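Long-range contacts in biliverdin reductase (Synechocystis sp., PDB 5B3V), which probably reduces the open-chain tetrapyrrole biliverdin with NADPH as the cofactor: residues S42-S47 with Q64-L69; V78-I83 with K99-E104. All coordinates share one frame; numbering follows the deposited sequence.

Contact 1: residues S42-S47 with Q64-L69. With NAP (NADP nicotinamide-adenine-dinucleotide phosphate), chain E.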
# COMPACT_ATOMS: atom_id res chain seq x y z
N SER A 42 20.64 -2.84 -10.59
CA SER A 42 20.41 -4.28 -10.52
C SER A 42 18.94 -4.53 -10.22
O SER A 42 18.16 -3.60 -9.98
CB SER A 42 21.32 -4.93 -9.48
OG SER A 42 21.16 -4.33 -8.21
N PHE A 43 18.56 -5.81 -10.24
CA PHE A 43 17.20 -6.22 -9.90
C PHE A 43 17.22 -7.70 -9.57
O PHE A 43 18.12 -8.44 -9.99
CB PHE A 43 16.21 -5.92 -11.04
CG PHE A 43 16.17 -6.98 -12.10
CD1 PHE A 43 15.22 -7.98 -12.07
CD2 PHE A 43 17.08 -6.96 -13.15
CE1 PHE A 43 15.18 -8.95 -13.05
CE2 PHE A 43 17.05 -7.92 -14.13
CZ PHE A 43 16.09 -8.92 -14.09
N TRP A 44 16.21 -8.13 -8.81
CA TRP A 44 16.05 -9.54 -8.45
C TRP A 44 14.60 -9.94 -8.66
O TRP A 44 13.68 -9.16 -8.39
CB TRP A 44 16.47 -9.79 -6.99
CG TRP A 44 16.20 -11.18 -6.52
CD1 TRP A 44 16.95 -12.29 -6.78
CD2 TRP A 44 15.11 -11.60 -5.70
NE1 TRP A 44 16.38 -13.38 -6.17
CE2 TRP A 44 15.25 -12.99 -5.50
CE3 TRP A 44 14.02 -10.95 -5.12
CZ2 TRP A 44 14.35 -13.73 -4.75
CZ3 TRP A 44 13.12 -11.68 -4.37
CH2 TRP A 44 13.29 -13.06 -4.19
N GLY A 45 14.39 -11.17 -9.15
CA GLY A 45 13.05 -11.64 -9.45
C GLY A 45 12.74 -13.03 -8.93
O GLY A 45 13.28 -13.46 -7.91
N ASN A 46 11.78 -13.67 -9.56
CA ASN A 46 11.30 -14.97 -9.15
C ASN A 46 11.30 -15.99 -10.27
O ASN A 46 12.20 -16.73 -10.36
CB ASN A 46 9.96 -14.79 -8.46
CG ASN A 46 9.34 -16.07 -8.01
OD1 ASN A 46 8.31 -16.45 -8.51
ND2 ASN A 46 9.95 -16.71 -7.08
N SER A 47 10.26 -16.06 -11.09
CA SER A 47 10.21 -16.95 -12.24
C SER A 47 11.27 -16.55 -13.25
O SER A 47 11.64 -15.38 -13.37
CB SER A 47 8.82 -16.92 -12.88
OG SER A 47 8.71 -15.86 -13.82
N GLN A 64 21.64 -13.01 -8.31
CA GLN A 64 21.25 -14.40 -8.10
C GLN A 64 20.29 -14.53 -6.92
O GLN A 64 19.41 -15.40 -6.94
CB GLN A 64 22.49 -15.27 -7.88
CG GLN A 64 23.34 -14.90 -6.67
CD GLN A 64 24.58 -15.77 -6.54
OE1 GLN A 64 25.30 -16.00 -7.51
NE2 GLN A 64 24.83 -16.26 -5.33
N SER A 65 20.43 -13.69 -5.91
CA SER A 65 19.56 -13.71 -4.74
C SER A 65 19.30 -12.28 -4.29
O SER A 65 20.07 -11.37 -4.61
CB SER A 65 20.16 -14.53 -3.59
OG SER A 65 21.34 -13.92 -3.09
N TRP A 66 18.21 -12.08 -3.55
CA TRP A 66 17.97 -10.75 -2.99
C TRP A 66 19.02 -10.40 -1.94
O TRP A 66 19.31 -9.22 -1.74
CB TRP A 66 16.55 -10.64 -2.42
CG TRP A 66 16.26 -11.45 -1.18
CD1 TRP A 66 15.59 -12.64 -1.12
CD2 TRP A 66 16.60 -11.12 0.18
NE1 TRP A 66 15.50 -13.07 0.18
CE2 TRP A 66 16.11 -12.16 0.99
CE3 TRP A 66 17.28 -10.05 0.77
CZ2 TRP A 66 16.28 -12.16 2.38
CZ3 TRP A 66 17.44 -10.05 2.15
CH2 TRP A 66 16.94 -11.10 2.94
N GLN A 67 19.59 -11.41 -1.28
CA GLN A 67 20.69 -11.16 -0.36
C GLN A 67 21.89 -10.58 -1.09
O GLN A 67 22.53 -9.64 -0.60
CB GLN A 67 21.08 -12.44 0.36
CG GLN A 67 20.04 -12.95 1.35
CD GLN A 67 18.95 -13.78 0.69
OE1 GLN A 67 18.75 -13.71 -0.53
NE2 GLN A 67 18.24 -14.57 1.49
N ALA A 68 22.20 -11.12 -2.28
CA ALA A 68 23.29 -10.57 -3.08
C ALA A 68 22.95 -9.18 -3.60
O ALA A 68 23.86 -8.35 -3.77
CB ALA A 68 23.61 -11.50 -4.24
N LEU A 69 21.67 -8.89 -3.83
CA LEU A 69 21.30 -7.56 -4.32
C LEU A 69 21.54 -6.50 -3.25
O LEU A 69 22.15 -5.46 -3.53
CB LEU A 69 19.84 -7.54 -4.78
CG LEU A 69 19.35 -6.27 -5.49
CD1 LEU A 69 18.24 -6.61 -6.47
CD2 LEU A 69 18.86 -5.21 -4.52
PA NAP E . 3.10 -8.58 -8.91
O1A NAP E . 2.88 -7.84 -10.17
O2A NAP E . 2.53 -9.93 -8.76
O5B NAP E . 4.69 -8.68 -8.70
C5B NAP E . 5.38 -9.49 -7.74
C4B NAP E . 6.84 -9.82 -8.16
O4B NAP E . 6.43 -11.02 -7.42
C3B NAP E . 7.47 -10.68 -9.29
O3B NAP E . 8.90 -10.66 -9.18
C2B NAP E . 6.87 -11.97 -8.86
O2B NAP E . 7.35 -13.19 -9.51
C1B NAP E . 7.52 -11.90 -7.48
N9A NAP E . 7.12 -13.10 -6.73
C8A NAP E . 5.98 -13.75 -6.90
N7A NAP E . 5.99 -14.80 -6.08
C5A NAP E . 7.16 -14.81 -5.44
C6A NAP E . 7.64 -15.66 -4.52
N6A NAP E . 6.84 -16.67 -4.18
N1A NAP E . 8.85 -15.50 -3.98
C2A NAP E . 9.63 -14.41 -4.39
N3A NAP E . 9.10 -13.54 -5.35
C4A NAP E . 7.88 -13.78 -5.87
O3 NAP E . 2.49 -7.69 -7.70
PN NAP E . 2.53 -6.10 -7.43
O1N NAP E . 1.14 -5.60 -7.38
O2N NAP E . 3.50 -5.49 -8.36
O5D NAP E . 3.14 -6.00 -5.94
C5D NAP E . 4.44 -5.70 -5.45
C4D NAP E . 4.31 -5.39 -3.93
O4D NAP E . 3.37 -4.38 -4.52
C3D NAP E . 3.26 -5.70 -2.83
O3D NAP E . 3.65 -5.08 -1.60
C2D NAP E . 2.08 -5.01 -3.41
O2D NAP E . 1.01 -4.97 -2.47
C1D NAP E . 2.77 -3.68 -3.44
N1N NAP E . 1.84 -2.68 -4.00
C2N NAP E . 1.39 -2.84 -5.31
C3N NAP E . 0.52 -1.91 -5.86
C7N NAP E . 0.09 -2.07 -7.17
O7N NAP E . 0.38 -3.07 -7.83
N7N NAP E . -0.66 -1.08 -7.63
C4N NAP E . 0.12 -0.80 -5.13
C5N NAP E . 0.56 -0.64 -3.83
C6N NAP E . 1.42 -1.57 -3.26
P2B NAP E . 7.16 -13.66 -11.02
O1X NAP E . 6.89 -15.09 -10.85
O2X NAP E . 6.05 -12.84 -11.53
O3X NAP E . 8.47 -13.34 -11.63
O HOH W 1 22.37 -5.19 -6.22
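The end of strand 38-44 meets the first turn of helix 66-71, with the CA atoms of W44 and W66 5.9 Å apart and no direct hydrogen bond between the two segments. The indole of W44 carries the contact. With CG swung anti to the W44 backbone N (chi1 174°), the ring reaches the helix start and lays one face on the backbone from S65 to W66. W66 CB sits over the six-membered ring of W44, 3.9 Å from its centroid, a CH-pi contact. The W66 indole then turns its edge to the same ring in a T-shaped pair, planes at 72°. L69 CD1 packs against W44 CB at 3.7 Å. A water bridges S42 OG and L69 O. S65 OG accepts from A68 N at 3.0 Å and N-caps the helix. W44 CH2 also lies 3.9 Å from NAP C2A of the adenine. Replacing the indole with an alanine would probably leave the W66 ring edge without the face it meets and open a gap beside the adenine. Further on, S47 N and OG make weak bonds to the 2'-phosphate oxygen O3X. Such a loop after the second strand of a Rossmann fold is where NADP-dependent enzymes commonly read the 2'-phosphate.

Contact 2: residues V78-I83 with K99-E104. With NAP (NADP nicotinamide-adenine-dinucleotide phosphate), chain E.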
# COMPACT_ATOMS: atom_id res chain seq x y z
N VAL A 78 17.61 0.42 -2.08
CA VAL A 78 16.88 -0.80 -2.40
C VAL A 78 15.41 -0.45 -2.53
O VAL A 78 14.84 0.20 -1.65
CB VAL A 78 17.10 -1.88 -1.32
CG1 VAL A 78 16.17 -3.06 -1.56
CG2 VAL A 78 18.55 -2.33 -1.30
N LEU A 79 14.79 -0.88 -3.63
CA LEU A 79 13.36 -0.71 -3.84
C LEU A 79 12.69 -2.07 -3.73
O LEU A 79 12.95 -2.96 -4.55
CB LEU A 79 13.05 -0.07 -5.19
CG LEU A 79 11.56 0.26 -5.31
CD1 LEU A 79 11.38 1.72 -5.68
CD2 LEU A 79 10.87 -0.66 -6.30
N ILE A 80 11.83 -2.22 -2.74
CA ILE A 80 11.22 -3.50 -2.41
C ILE A 80 9.80 -3.47 -2.96
O ILE A 80 8.91 -2.83 -2.39
CB ILE A 80 11.25 -3.76 -0.90
CG1 ILE A 80 12.71 -3.87 -0.44
CG2 ILE A 80 10.49 -5.02 -0.56
CD1 ILE A 80 12.88 -3.79 1.06
N ALA A 81 9.59 -4.16 -4.08
CA ALA A 81 8.28 -4.32 -4.69
C ALA A 81 8.01 -5.80 -4.97
O ALA A 81 7.57 -6.17 -6.06
CB ALA A 81 8.17 -3.50 -5.97
N THR A 82 8.30 -6.65 -4.00
CA THR A 82 8.10 -8.09 -4.10
C THR A 82 6.95 -8.51 -3.19
O THR A 82 6.23 -7.66 -2.64
CB THR A 82 9.39 -8.84 -3.76
OG1 THR A 82 9.17 -10.25 -3.85
CG2 THR A 82 9.85 -8.48 -2.35
N ILE A 83 6.77 -9.82 -3.02
CA ILE A 83 5.65 -10.33 -2.24
C ILE A 83 5.75 -9.81 -0.81
O ILE A 83 6.84 -9.58 -0.27
CB ILE A 83 5.61 -11.86 -2.28
CG1 ILE A 83 6.86 -12.45 -1.62
CG2 ILE A 83 5.49 -12.34 -3.72
CD1 ILE A 83 6.78 -13.93 -1.38
N LYS A 99 21.71 0.80 3.15
CA LYS A 99 20.99 1.28 1.97
C LYS A 99 19.74 2.05 2.38
O LYS A 99 19.12 1.77 3.40
CB LYS A 99 20.59 0.12 1.06
CG LYS A 99 21.68 -0.90 0.78
CD LYS A 99 22.91 -0.26 0.18
CE LYS A 99 23.90 -1.32 -0.29
NZ LYS A 99 25.23 -0.76 -0.67
N HIS A 100 19.39 3.04 1.56
CA HIS A 100 18.05 3.62 1.65
C HIS A 100 17.03 2.59 1.17
O HIS A 100 17.28 1.84 0.22
CB HIS A 100 17.96 4.89 0.80
CG HIS A 100 18.99 5.92 1.13
ND1 HIS A 100 18.91 6.74 2.23
CD2 HIS A 100 20.13 6.28 0.48
CE1 HIS A 100 19.95 7.55 2.25
NE2 HIS A 100 20.71 7.29 1.20
N VAL A 101 15.89 2.53 1.84
CA VAL A 101 14.88 1.52 1.55
C VAL A 101 13.56 2.20 1.23
O VAL A 101 12.99 2.88 2.09
CB VAL A 101 14.71 0.52 2.72
CG1 VAL A 101 13.59 -0.45 2.41
CG2 VAL A 101 16.01 -0.23 2.97
N VAL A 102 13.08 2.01 0.01
CA VAL A 102 11.73 2.36 -0.39
C VAL A 102 10.92 1.08 -0.52
O VAL A 102 11.36 0.13 -1.18
CB VAL A 102 11.72 3.15 -1.71
CG1 VAL A 102 10.32 3.16 -2.32
CG2 VAL A 102 12.21 4.57 -1.49
N LEU A 103 9.75 1.05 0.10
CA LEU A 103 8.88 -0.12 0.07
C LEU A 103 7.52 0.25 -0.50
O LEU A 103 7.00 1.34 -0.26
CB LEU A 103 8.69 -0.73 1.46
CG LEU A 103 9.83 -1.49 2.14
CD1 LEU A 103 10.14 -0.87 3.49
CD2 LEU A 103 9.47 -2.96 2.29
N GLU A 104 6.97 -0.68 -1.28
CA GLU A 104 5.54 -0.69 -1.54
C GLU A 104 4.84 -1.28 -0.32
O GLU A 104 5.34 -2.23 0.28
CB GLU A 104 5.24 -1.52 -2.78
CG GLU A 104 5.06 -0.73 -4.07
CD GLU A 104 6.29 0.07 -4.46
OE1 GLU A 104 7.27 -0.53 -4.93
OE2 GLU A 104 6.27 1.31 -4.29
PA NAP E . 3.10 -8.58 -8.91
O1A NAP E . 2.88 -7.84 -10.17
O2A NAP E . 2.53 -9.93 -8.76
O5B NAP E . 4.69 -8.68 -8.70
C5B NAP E . 5.38 -9.49 -7.74
C4B NAP E . 6.84 -9.82 -8.16
O4B NAP E . 6.43 -11.02 -7.42
C3B NAP E . 7.47 -10.68 -9.29
O3B NAP E . 8.90 -10.66 -9.18
C2B NAP E . 6.87 -11.97 -8.86
O2B NAP E . 7.35 -13.19 -9.51
C1B NAP E . 7.52 -11.90 -7.48
N9A NAP E . 7.12 -13.10 -6.73
C8A NAP E . 5.98 -13.75 -6.90
N7A NAP E . 5.99 -14.80 -6.08
C5A NAP E . 7.16 -14.81 -5.44
C6A NAP E . 7.64 -15.66 -4.52
N6A NAP E . 6.84 -16.67 -4.18
N1A NAP E . 8.85 -15.50 -3.98
C2A NAP E . 9.63 -14.41 -4.39
N3A NAP E . 9.10 -13.54 -5.35
C4A NAP E . 7.88 -13.78 -5.87
O3 NAP E . 2.49 -7.69 -7.70
PN NAP E . 2.53 -6.10 -7.43
O1N NAP E . 1.14 -5.60 -7.38
O2N NAP E . 3.50 -5.49 -8.36
O5D NAP E . 3.14 -6.00 -5.94
C5D NAP E . 4.44 -5.70 -5.45
C4D NAP E . 4.31 -5.39 -3.93
O4D NAP E . 3.37 -4.38 -4.52
C3D NAP E . 3.26 -5.70 -2.83
O3D NAP E . 3.65 -5.08 -1.60
C2D NAP E . 2.08 -5.01 -3.41
O2D NAP E . 1.01 -4.97 -2.47
C1D NAP E . 2.77 -3.68 -3.44
N1N NAP E . 1.84 -2.68 -4.00
C2N NAP E . 1.39 -2.84 -5.31
C3N NAP E . 0.52 -1.91 -5.86
C7N NAP E . 0.09 -2.07 -7.17
O7N NAP E . 0.38 -3.07 -7.83
N7N NAP E . -0.66 -1.08 -7.63
C4N NAP E . 0.12 -0.80 -5.13
C5N NAP E . 0.56 -0.64 -3.83
C6N NAP E . 1.42 -1.57 -3.26
P2B NAP E . 7.16 -13.66 -11.02
O1X NAP E . 6.89 -15.09 -10.85
O2X NAP E . 6.05 -12.84 -11.53
O3X NAP E . 8.47 -13.34 -11.63
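I80 and L103 lie side by side and point the same way, I80 CG2 3.7 Å from L103 CD2. The CD1 of I80 reaches back along the sheet to V101 CG1, also at 3.7 Å. That reach follows from I80 CG1 standing anti to its carbonyl carbon, with the chain then extended (chi2 166°). I80 thus touches two successive same-face residues of the neighbouring strand. V78 is on this face too, and its CG2 meets CB and CG of K99. The K99 chain then bends at chi2 and leads away, and its NZ bonds to the carbonyls of I75 and D72.

L79 and V102 occupy the other face. L79 CD1 and V102 CG1 meet at 3.8 Å, the two side chains crossing at a slant. L79 CD2 also approaches the carboxylate of E104. The E104 chain is bent at chi2 (61°), which brings OE1 to 3.3 Å from A81 CB. The other oxygen, OE2, makes a salt bridge with R28. The CB of E104 packs on the nicotinamide ribose, 3.3 Å from NAP C1D.

Four backbone bonds hold the strands in parallel register: V78 N to H100 O, V102 N to V78 O, I80 N to V102 O and E104 N to I80 O. The I80 N to V102 O bond is 2.9 Å long and nearly straight. Past the strand, I83 CG2 packs at 3.4 Å from NAP C5A.

The strands belong to a beta-alpha-beta unit. Helix 87-96 connects them in the chain and covers V78, I80, V101 and L103 on one face. On the other face, L79 packs on R28 and F32 of helix 23-34, and V102 on V294 of helix 286-300. Strand 77-80 is also bonded to strand 14-19, in the centre of the parallel sheet.

Overall arrangement
Contacts 1 and 2 follow one another along the chain in the Rossmann domain, their centres 12 Å apart. Both reach the same parallel sheet, where strand 14-19 separates strand 38-44 from strand 77-80. Helix 66-71 leads on to strand 77-80. The contacts meet directly where W44 CZ3 packs 4.2 Å from T82 OG1. They also share the NADP. Contact 1 reaches its adenine and 2'-phosphate. Contact 2 spans the cofactor from the adenine to the nicotinamide ribose. The side chain of E104 is about 8 Å from a bound biliverdin. Contact 2 is thus probably the one nearer the site of reduction.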